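Local coordinates for protein esterase (Capnocytophaga ochracea, PDB 4W9R) that is of unknown function but is probably related to the esterases of the alpha/beta-hydrolase clan, at residues 172-177 with 210-215; 118-123 with 145-150; 283-288 with 295-300. All coordinates share one frame; numbering follows the deposited sequence.

Contact 1: 172-177 with 210-215; sequences FYYMAT and VDFKGS
The Phe212 ring has Val210 CG1 on one face, 3.5 Å above the plane and offset toward the rim. At its edge lie the methyl of Ala176 and the carbonyl oxygen of Thr177. Ala176 CB meets Phe212 CE1 at 3.6 Å, and the Tyr174 hydroxyl lies near the tip of the ring. Tyr174 extends with CG anti to the backbone N (chi1 -179°), and its ring crosses Val210 obliquely. There Tyr174 CE2 and Val210 CG2 are 3.5 Å apart. The hydroxyl is held by Gln227 of helix 217-232. An alanine at Phe212 would remove the ring and would probably leave the Val210 and Ala176 methyls less well covered.

On the side of the sheet opposite Ala176 and Val210, Thr177 and Asp211 lie side by side, pointing the same way. Asp211 OD2 is hydrogen-bonded to Tyr186 of helix 183-196. Three bonds tie the backbones, each acceptor met nearly along its C=O axis. Val210 N binds Met175 O at 2.9 Å. Thr177 N donates to Val210 O at 3.3 Å. Phe212 N reaches Thr177 O at 2.8 Å. Within these segments the two strands run parallel, 15° apart. They form a beta-alpha-beta crossover through helix 183-196, at the edge, within this chain, of a sheet consistent with the alpha/beta-hydrolase fold.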
loop_
_atom_site.group_PDB
_atom_site.type_symbol
_atom_site.label_atom_id
_atom_site.label_comp_id
_atom_site.label_asym_id
_atom_site.label_seq_id
_atom_site.Cartn_x
_atom_site.Cartn_y
_atom_site.Cartn_z
ATOM N N PHE B 172 8.102 7.086 17.787
ATOM C CA PHE B 172 7.109 7.320 16.748
ATOM C C PHE B 172 5.942 6.360 16.929
ATOM O O PHE B 172 6.101 5.148 16.790
ATOM C CB PHE B 172 7.723 7.158 15.357
ATOM C CG PHE B 172 6.753 7.402 14.234
ATOM C CD1 PHE B 172 6.560 8.680 13.735
ATOM C CD2 PHE B 172 6.035 6.355 13.677
ATOM C CE1 PHE B 172 5.668 8.910 12.703
ATOM C CE2 PHE B 172 5.140 6.579 12.645
ATOM C CZ PHE B 172 4.958 7.859 12.158
ATOM N N TYR B 173 4.770 6.904 17.243
ATOM C CA TYR B 173 3.587 6.076 17.434
ATOM C C TYR B 173 2.515 6.389 16.399
ATOM O O TYR B 173 2.139 7.545 16.211
ATOM C CB TYR B 173 3.020 6.257 18.843
ATOM C CG TYR B 173 1.808 5.396 19.114
ATOM C CD1 TYR B 173 1.947 4.054 19.448
ATOM C CD2 TYR B 173 0.523 5.919 19.030
ATOM C CE1 TYR B 173 0.844 3.261 19.692
ATOM C CE2 TYR B 173 -0.587 5.132 19.274
ATOM C CZ TYR B 173 -0.421 3.804 19.605
ATOM O OH TYR B 173 -1.523 3.018 19.849
ATOM N N TYR B 174 2.025 5.346 15.737
ATOM C CA TYR B 174 0.980 5.496 14.732
ATOM C C TYR B 174 -0.144 4.495 14.959
ATOM O O TYR B 174 0.086 3.286 14.984
ATOM C CB TYR B 174 1.556 5.324 13.325
ATOM C CG TYR B 174 0.541 5.496 12.215
ATOM C CD1 TYR B 174 -0.169 4.411 11.717
ATOM C CD2 TYR B 174 0.296 6.743 11.665
ATOM C CE1 TYR B 174 -1.098 4.567 10.703
ATOM C CE2 TYR B 174 -0.628 6.908 10.649
ATOM C CZ TYR B 174 -1.321 5.819 10.172
ATOM O OH TYR B 174 -2.241 5.986 9.162
HETATM N N MSE B 175 -1.362 5.002 15.118
HETATM C CA MSE B 175 -2.528 4.140 15.258
HETATM C C MSE B 175 -3.590 4.485 14.221
HETATM O O MSE B 175 -3.903 5.655 14.005
HETATM C CB MSE B 175 -3.112 4.246 16.665
HETATM C CG MSE B 175 -4.459 3.556 16.823
HETATM SE SE MSE B 175 -5.156 3.678 18.636
HETATM C CE MSE B 175 -6.947 2.976 18.324
ATOM N N ALA B 176 -4.137 3.459 13.579
ATOM C CA ALA B 176 -5.179 3.656 12.579
ATOM C C ALA B 176 -6.359 2.722 12.820
ATOM O O ALA B 176 -6.184 1.591 13.276
ATOM C CB ALA B 176 -4.616 3.448 11.181
ATOM N N THR B 177 -7.559 3.204 12.516
ATOM C CA THR B 177 -8.759 2.384 12.626
ATOM C C THR B 177 -9.760 2.734 11.525
ATOM O O THR B 177 -9.688 3.807 10.924
ATOM C CB THR B 177 -9.428 2.543 14.007
ATOM O OG1 THR B 177 -10.583 1.698 14.082
ATOM C CG2 THR B 177 -9.839 3.987 14.240
ATOM N N VAL B 210 -4.807 8.167 12.991
ATOM C CA VAL B 210 -5.591 8.405 11.789
ATOM C C VAL B 210 -6.867 7.573 11.802
ATOM O O VAL B 210 -6.823 6.344 11.832
ATOM C CB VAL B 210 -4.785 8.089 10.517
ATOM C CG1 VAL B 210 -5.630 8.339 9.281
ATOM C CG2 VAL B 210 -3.519 8.924 10.479
ATOM N N ASP B 211 -8.004 8.256 11.786
ATOM C CA ASP B 211 -9.294 7.587 11.739
ATOM C C ASP B 211 -9.794 7.524 10.301
ATOM O O ASP B 211 -10.103 8.553 9.700
ATOM C CB ASP B 211 -10.307 8.313 12.630
ATOM C CG ASP B 211 -11.696 7.711 12.552
ATOM O OD1 ASP B 211 -11.816 6.519 12.200
ATOM O OD2 ASP B 211 -12.673 8.429 12.852
ATOM N N PHE B 212 -9.885 6.316 9.754
ATOM C CA PHE B 212 -10.388 6.163 8.396
ATOM C C PHE B 212 -11.886 5.932 8.457
ATOM O O PHE B 212 -12.344 4.871 8.876
ATOM C CB PHE B 212 -9.707 4.993 7.680
ATOM C CG PHE B 212 -8.235 5.185 7.451
ATOM C CD1 PHE B 212 -7.313 4.802 8.411
ATOM C CD2 PHE B 212 -7.771 5.732 6.266
ATOM C CE1 PHE B 212 -5.957 4.970 8.196
ATOM C CE2 PHE B 212 -6.417 5.903 6.046
ATOM C CZ PHE B 212 -5.509 5.522 7.012
ATOM N N LYS B 213 -12.648 6.920 8.007
ATOM C CA LYS B 213 -14.095 6.855 8.116
ATOM C C LYS B 213 -14.701 6.592 6.748
ATOM O O LYS B 213 -14.349 7.244 5.765
ATOM C CB LYS B 213 -14.648 8.147 8.722
ATOM C CG LYS B 213 -16.093 8.045 9.184
ATOM C CD LYS B 213 -16.506 9.271 9.984
ATOM C CE LYS B 213 -15.652 9.427 11.233
ATOM N NZ LYS B 213 -16.043 10.621 12.034
ATOM N N GLY B 214 -15.606 5.621 6.689
ATOM C CA GLY B 214 -16.200 5.211 5.432
ATOM C C GLY B 214 -15.256 4.315 4.657
ATOM O O GLY B 214 -15.426 4.104 3.456
ATOM N N SER B 215 -14.253 3.786 5.351
ATOM C CA SER B 215 -13.264 2.917 4.729
ATOM C C SER B 215 -13.317 1.502 5.292
ATOM O O SER B 215 -13.522 1.310 6.491
ATOM C CB SER B 215 -11.860 3.492 4.911
ATOM O OG SER B 215 -10.880 2.610 4.391
#

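Contact 2: 118-123 with 145-150; sequences GVIASE and VSLNPV
Strands 118-122 and 145-147 are joined by a regular ladder of bonds, while the residues beyond, from Glu123 and Asn148 on, meet more irregularly. In the strand part, Val145 N donates to Val119 O at 2.9 Å, and the bond is nearly straight. Ala121 N to Val145 O and Leu147 N to Ala121 O continue the parallel ladder. One buried face carries Ile120, Val145 and Leu147. Ile120 CG1 lies against Val145 CB at 4.0 Å, and Ile120 CG2 against Leu147 CD1. Helix 217-232 packs over Val145 and Leu147, and Val50 of helix 43-59 touches Ile120. On the opposite face Ser146 OG is hydrogen-bonded to the carbonyl of Gly126.

Glu123 follows the strand directly, at the start of helix 123-128, with phi 57° and psi -130°. This strand-turn-helix is consistent with the nucleophile elbow of alpha/beta hydrolases, with a glutamate at the turn.

The looser end is partly open to solvent at Glu123 and Val150. Glu123 N binds Leu147 O at 3.1 Å and Asn148 O only weakly. Val150 N approaches Glu123 O from above the carbonyl plane. The glutamate chain bends at chi2 (76°), and its carboxylate is gripped at both oxygens. Ser122 OG donates to Glu123 OE1 at 2.6 Å, from above the carboxylate plane. Asn148 ND2 reaches the anti lone pair of Glu123 OE2 at 3.1 Å. Lys221 makes a salt bridge to the same oxygen and would probably keep the group charged. The amide of Asn148 is anchored in turn through OD1 to Asn182.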
loop_
_atom_site.group_PDB
_atom_site.type_symbol
_atom_site.label_atom_id
_atom_site.label_comp_id
_atom_site.label_asym_id
_atom_site.label_seq_id
_atom_site.Cartn_x
_atom_site.Cartn_y
_atom_site.Cartn_z
ATOM N N GLY B 118 11.601 -0.788 14.638
ATOM C CA GLY B 118 10.158 -0.635 14.672
ATOM C C GLY B 118 9.377 -1.930 14.808
ATOM O O GLY B 118 9.925 -3.022 14.652
ATOM N N VAL B 119 8.083 -1.802 15.080
ATOM C CA VAL B 119 7.192 -2.955 15.128
ATOM C C VAL B 119 5.842 -2.611 14.496
ATOM O O VAL B 119 5.241 -1.580 14.800
ATOM C CB VAL B 119 6.988 -3.464 16.578
ATOM C CG1 VAL B 119 6.487 -2.349 17.489
ATOM C CG2 VAL B 119 6.037 -4.652 16.601
ATOM N N ILE B 120 5.379 -3.478 13.602
ATOM C CA ILE B 120 4.098 -3.285 12.938
ATOM C C ILE B 120 3.183 -4.468 13.219
ATOM O O ILE B 120 3.577 -5.622 13.045
ATOM C CB ILE B 120 4.262 -3.120 11.416
ATOM C CG1 ILE B 120 5.185 -1.943 11.102
ATOM C CG2 ILE B 120 2.908 -2.927 10.749
ATOM C CD1 ILE B 120 5.394 -1.715 9.621
ATOM N N ALA B 121 1.963 -4.180 13.659
ATOM C CA ALA B 121 1.008 -5.233 13.978
ATOM C C ALA B 121 -0.427 -4.773 13.755
ATOM O O ALA B 121 -0.704 -3.575 13.697
ATOM C CB ALA B 121 1.199 -5.698 15.411
ATOM N N SER B 122 -1.336 -5.735 13.628
ATOM C CA SER B 122 -2.746 -5.429 13.427
ATOM C C SER B 122 -3.643 -6.260 14.343
ATOM O O SER B 122 -3.217 -7.286 14.877
ATOM C CB SER B 122 -3.140 -5.653 11.964
ATOM O OG SER B 122 -3.059 -7.022 11.611
ATOM N N GLU B 123 -4.881 -5.799 14.518
ATOM C CA GLU B 123 -5.873 -6.472 15.360
ATOM C C GLU B 123 -5.377 -6.660 16.794
ATOM O O GLU B 123 -4.912 -5.710 17.421
ATOM C CB GLU B 123 -6.273 -7.819 14.751
ATOM C CG GLU B 123 -7.183 -7.709 13.529
ATOM C CD GLU B 123 -6.447 -7.283 12.272
ATOM O OE1 GLU B 123 -5.469 -7.963 11.894
ATOM O OE2 GLU B 123 -6.849 -6.270 11.660
ATOM N N VAL B 145 3.610 0.831 15.187
ATOM C CA VAL B 145 2.493 1.031 14.277
ATOM C C VAL B 145 1.369 0.057 14.602
ATOM O O VAL B 145 1.497 -1.150 14.391
ATOM C CB VAL B 145 2.921 0.856 12.809
ATOM C CG1 VAL B 145 1.744 1.098 11.883
ATOM C CG2 VAL B 145 4.066 1.802 12.478
ATOM N N SER B 146 0.265 0.591 15.112
ATOM C CA SER B 146 -0.878 -0.224 15.499
ATOM C C SER B 146 -2.018 -0.043 14.503
ATOM O O SER B 146 -2.641 1.016 14.445
ATOM C CB SER B 146 -1.333 0.142 16.914
ATOM O OG SER B 146 -2.425 -0.657 17.328
ATOM N N LEU B 147 -2.294 -1.085 13.727
ATOM C CA LEU B 147 -3.283 -1.000 12.658
ATOM C C LEU B 147 -4.552 -1.764 13.004
ATOM O O LEU B 147 -4.519 -2.978 13.167
ATOM C CB LEU B 147 -2.694 -1.533 11.355
ATOM C CG LEU B 147 -1.401 -0.861 10.898
ATOM C CD1 LEU B 147 -0.826 -1.600 9.707
ATOM C CD2 LEU B 147 -1.652 0.601 10.561
ATOM N N ASN B 148 -5.667 -1.047 13.097
ATOM C CA ASN B 148 -6.943 -1.639 13.487
ATOM C C ASN B 148 -6.826 -2.492 14.752
ATOM O O ASN B 148 -7.110 -3.686 14.727
ATOM C CB ASN B 148 -7.509 -2.485 12.342
ATOM C CG ASN B 148 -8.897 -3.021 12.642
ATOM O OD1 ASN B 148 -9.770 -2.291 13.110
ATOM N ND2 ASN B 148 -9.095 -4.312 12.403
ATOM N N PRO B 149 -6.391 -1.886 15.864
ATOM C CA PRO B 149 -6.220 -2.714 17.058
ATOM C C PRO B 149 -7.552 -3.111 17.678
ATOM O O PRO B 149 -8.522 -2.363 17.564
ATOM C CB PRO B 149 -5.438 -1.803 18.001
ATOM C CG PRO B 149 -5.894 -0.434 17.630
ATOM C CD PRO B 149 -6.106 -0.465 16.135
ATOM N N VAL B 150 -7.598 -4.277 18.314
ATOM C CA VAL B 150 -8.723 -4.602 19.174
ATOM C C VAL B 150 -8.303 -4.198 20.575
ATOM O O VAL B 150 -7.470 -4.862 21.190
ATOM C CB VAL B 150 -9.068 -6.100 19.129
ATOM C CG1 VAL B 150 -10.282 -6.394 19.997
ATOM C CG2 VAL B 150 -9.298 -6.553 17.693
#

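Contact 3: 283-288 with 295-300; sequences ATYTAI and ESLKKL
Helices 278-290 and 294-306 form an antiparallel helical hairpin in the all-helical C-terminal part of the chain. Within the two segments their axes are 155° apart and approach to 9.8 Å. No hydrogen bond crosses between the segments, so the fit is one of shape.

Ile288 is the main bump of its helix. With CG1 anti to the carbonyl carbon (chi1 -80°), its end settles into the hollow between Ser296, Leu297 and Leu300. Ile288 CD1 rests on Ser296 CB at 3.7 Å. Its other branch, CG2, lies on Leu297 CB at 4.0 Å, and the two side chains cross at about a right angle.

The reverse bump is Leu300. Its CD2 enters the hollow formed by Thr284, Tyr285 and Ile288, and meets Ile288 CD1 at 3.8 Å. Helix 255-270 adds Leu259, which touches both Thr284 and Leu300. Ser296 OG turns to Asp293, leaving its CB to the isoleucine.

Tyr285 and Leu297 run side by side along one flank. Phe318 of helix 314-325 stacks on the tyrosine ring, and Glu321 binds its hydroxyl. The leucine takes the edge of that ring: Leu297 CD1 sits near its plane, 3.9 Å from Tyr285 CD1.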
loop_
_atom_site.group_PDB
_atom_site.type_symbol
_atom_site.label_atom_id
_atom_site.label_comp_id
_atom_site.label_asym_id
_atom_site.label_seq_id
_atom_site.Cartn_x
_atom_site.Cartn_y
_atom_site.Cartn_z
ATOM N N ALA B 283 21.671 22.414 -3.204
ATOM C CA ALA B 283 20.646 23.266 -2.615
ATOM C C ALA B 283 21.266 24.163 -1.553
ATOM O O ALA B 283 20.923 25.339 -1.437
ATOM C CB ALA B 283 19.528 22.428 -2.020
ATOM N N THR B 284 22.190 23.597 -0.784
ATOM C CA THR B 284 22.890 24.342 0.251
ATOM C C THR B 284 23.801 25.388 -0.378
ATOM O O THR B 284 23.862 26.531 0.077
ATOM C CB THR B 284 23.720 23.408 1.151
ATOM O OG1 THR B 284 22.884 22.357 1.654
ATOM C CG2 THR B 284 24.318 24.180 2.318
ATOM N N TYR B 285 24.496 24.987 -1.439
ATOM C CA TYR B 285 25.432 25.859 -2.141
ATOM C C TYR B 285 24.723 27.040 -2.802
ATOM O O TYR B 285 25.205 28.171 -2.747
ATOM C CB TYR B 285 26.210 25.054 -3.184
ATOM C CG TYR B 285 27.125 25.870 -4.070
ATOM C CD1 TYR B 285 28.323 26.380 -3.585
ATOM C CD2 TYR B 285 26.800 26.114 -5.397
ATOM C CE1 TYR B 285 29.165 27.119 -4.396
ATOM C CE2 TYR B 285 27.635 26.852 -6.215
ATOM C CZ TYR B 285 28.816 27.350 -5.710
ATOM O OH TYR B 285 29.649 28.085 -6.522
ATOM N N THR B 286 23.580 26.769 -3.422
ATOM C CA THR B 286 22.804 27.806 -4.095
ATOM C C THR B 286 22.274 28.829 -3.092
ATOM O O THR B 286 22.288 30.033 -3.354
ATOM C CB THR B 286 21.625 27.201 -4.885
ATOM O OG1 THR B 286 22.122 26.254 -5.837
ATOM C CG2 THR B 286 20.855 28.287 -5.620
ATOM N N ALA B 287 21.814 28.342 -1.944
ATOM C CA ALA B 287 21.301 29.210 -0.890
ATOM C C ALA B 287 22.420 30.062 -0.304
ATOM O O ALA B 287 22.215 31.224 0.050
ATOM C CB ALA B 287 20.636 28.385 0.199
ATOM N N ILE B 288 23.605 29.467 -0.202
ATOM C CA ILE B 288 24.788 30.162 0.284
ATOM C C ILE B 288 25.114 31.365 -0.599
ATOM O O ILE B 288 25.400 32.455 -0.101
ATOM C CB ILE B 288 25.999 29.207 0.346
ATOM C CG1 ILE B 288 25.933 28.355 1.615
ATOM C CG2 ILE B 288 27.310 29.975 0.298
ATOM C CD1 ILE B 288 26.968 27.255 1.669
ATOM N N GLU B 295 30.746 32.013 5.168
ATOM C CA GLU B 295 31.285 31.218 6.258
ATOM C C GLU B 295 30.735 29.802 6.148
ATOM O O GLU B 295 31.399 28.833 6.517
ATOM C CB GLU B 295 30.949 31.841 7.613
ATOM C CG GLU B 295 31.964 31.531 8.705
ATOM C CD GLU B 295 33.356 32.055 8.384
ATOM O OE1 GLU B 295 33.468 33.075 7.669
ATOM O OE2 GLU B 295 34.343 31.444 8.846
ATOM N N SER B 296 29.521 29.696 5.617
ATOM C CA SER B 296 28.897 28.403 5.374
ATOM C C SER B 296 29.600 27.668 4.242
ATOM O O SER B 296 29.688 26.441 4.246
ATOM C CB SER B 296 27.411 28.575 5.049
ATOM O OG SER B 296 26.682 29.013 6.182
ATOM N N LEU B 297 30.105 28.426 3.274
ATOM C CA LEU B 297 30.782 27.850 2.118
ATOM C C LEU B 297 32.068 27.133 2.523
ATOM O O LEU B 297 32.381 26.063 2.001
ATOM C CB LEU B 297 31.088 28.935 1.083
ATOM C CG LEU B 297 31.760 28.475 -0.212
ATOM C CD1 LEU B 297 30.909 27.434 -0.920
ATOM C CD2 LEU B 297 32.026 29.661 -1.124
ATOM N N LYS B 298 32.804 27.725 3.457
ATOM C CA LYS B 298 34.038 27.128 3.953
ATOM C C LYS B 298 33.748 25.826 4.691
ATOM O O LYS B 298 34.435 24.823 4.499
ATOM C CB LYS B 298 34.778 28.099 4.875
ATOM C CG LYS B 298 36.146 27.610 5.334
ATOM C CD LYS B 298 36.748 28.554 6.368
ATOM C CE LYS B 298 38.215 28.245 6.624
ATOM N NZ LYS B 298 38.420 26.860 7.128
ATOM N N LYS B 299 32.720 25.853 5.533
ATOM C CA LYS B 299 32.332 24.683 6.309
ATOM C C LYS B 299 31.696 23.616 5.422
ATOM O O LYS B 299 31.785 22.423 5.714
ATOM C CB LYS B 299 31.376 25.085 7.435
ATOM C CG LYS B 299 32.046 25.890 8.542
ATOM C CD LYS B 299 31.073 26.284 9.642
ATOM C CE LYS B 299 30.127 27.380 9.185
ATOM N NZ LYS B 299 29.319 27.923 10.313
ATOM N N LEU B 300 31.062 24.048 4.336
ATOM C CA LEU B 300 30.463 23.119 3.384
ATOM C C LEU B 300 31.543 22.358 2.625
ATOM O O LEU B 300 31.391 21.174 2.330
ATOM C CB LEU B 300 29.553 23.859 2.400
ATOM C CG LEU B 300 28.900 23.017 1.301
ATOM C CD1 LEU B 300 28.006 21.942 1.902
ATOM C CD2 LEU B 300 28.114 23.898 0.342
#

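Overall arrangement
Along the chain contact 2 closes first, then contact 1, then contact 3. Contacts 1 and 2 belong to the same mixed sheet, with centres 10 Å apart. Strands 143-149 and 171-180 are neighbours in it, so the four strands run in the order 116-122, 143-149, 171-180, 205-213. Ala176 O and Asn148 N, 2.7 Å apart, probably form a hydrogen bond between the two contacts. Helix 217-232 packs against both. Contact 3 lies on the other side of the chain's centre, about 41 Å from contact 1 and 43 Å from contact 2, between centres. The protein thus joins a hydrolase-like sheet region to a separate helical region.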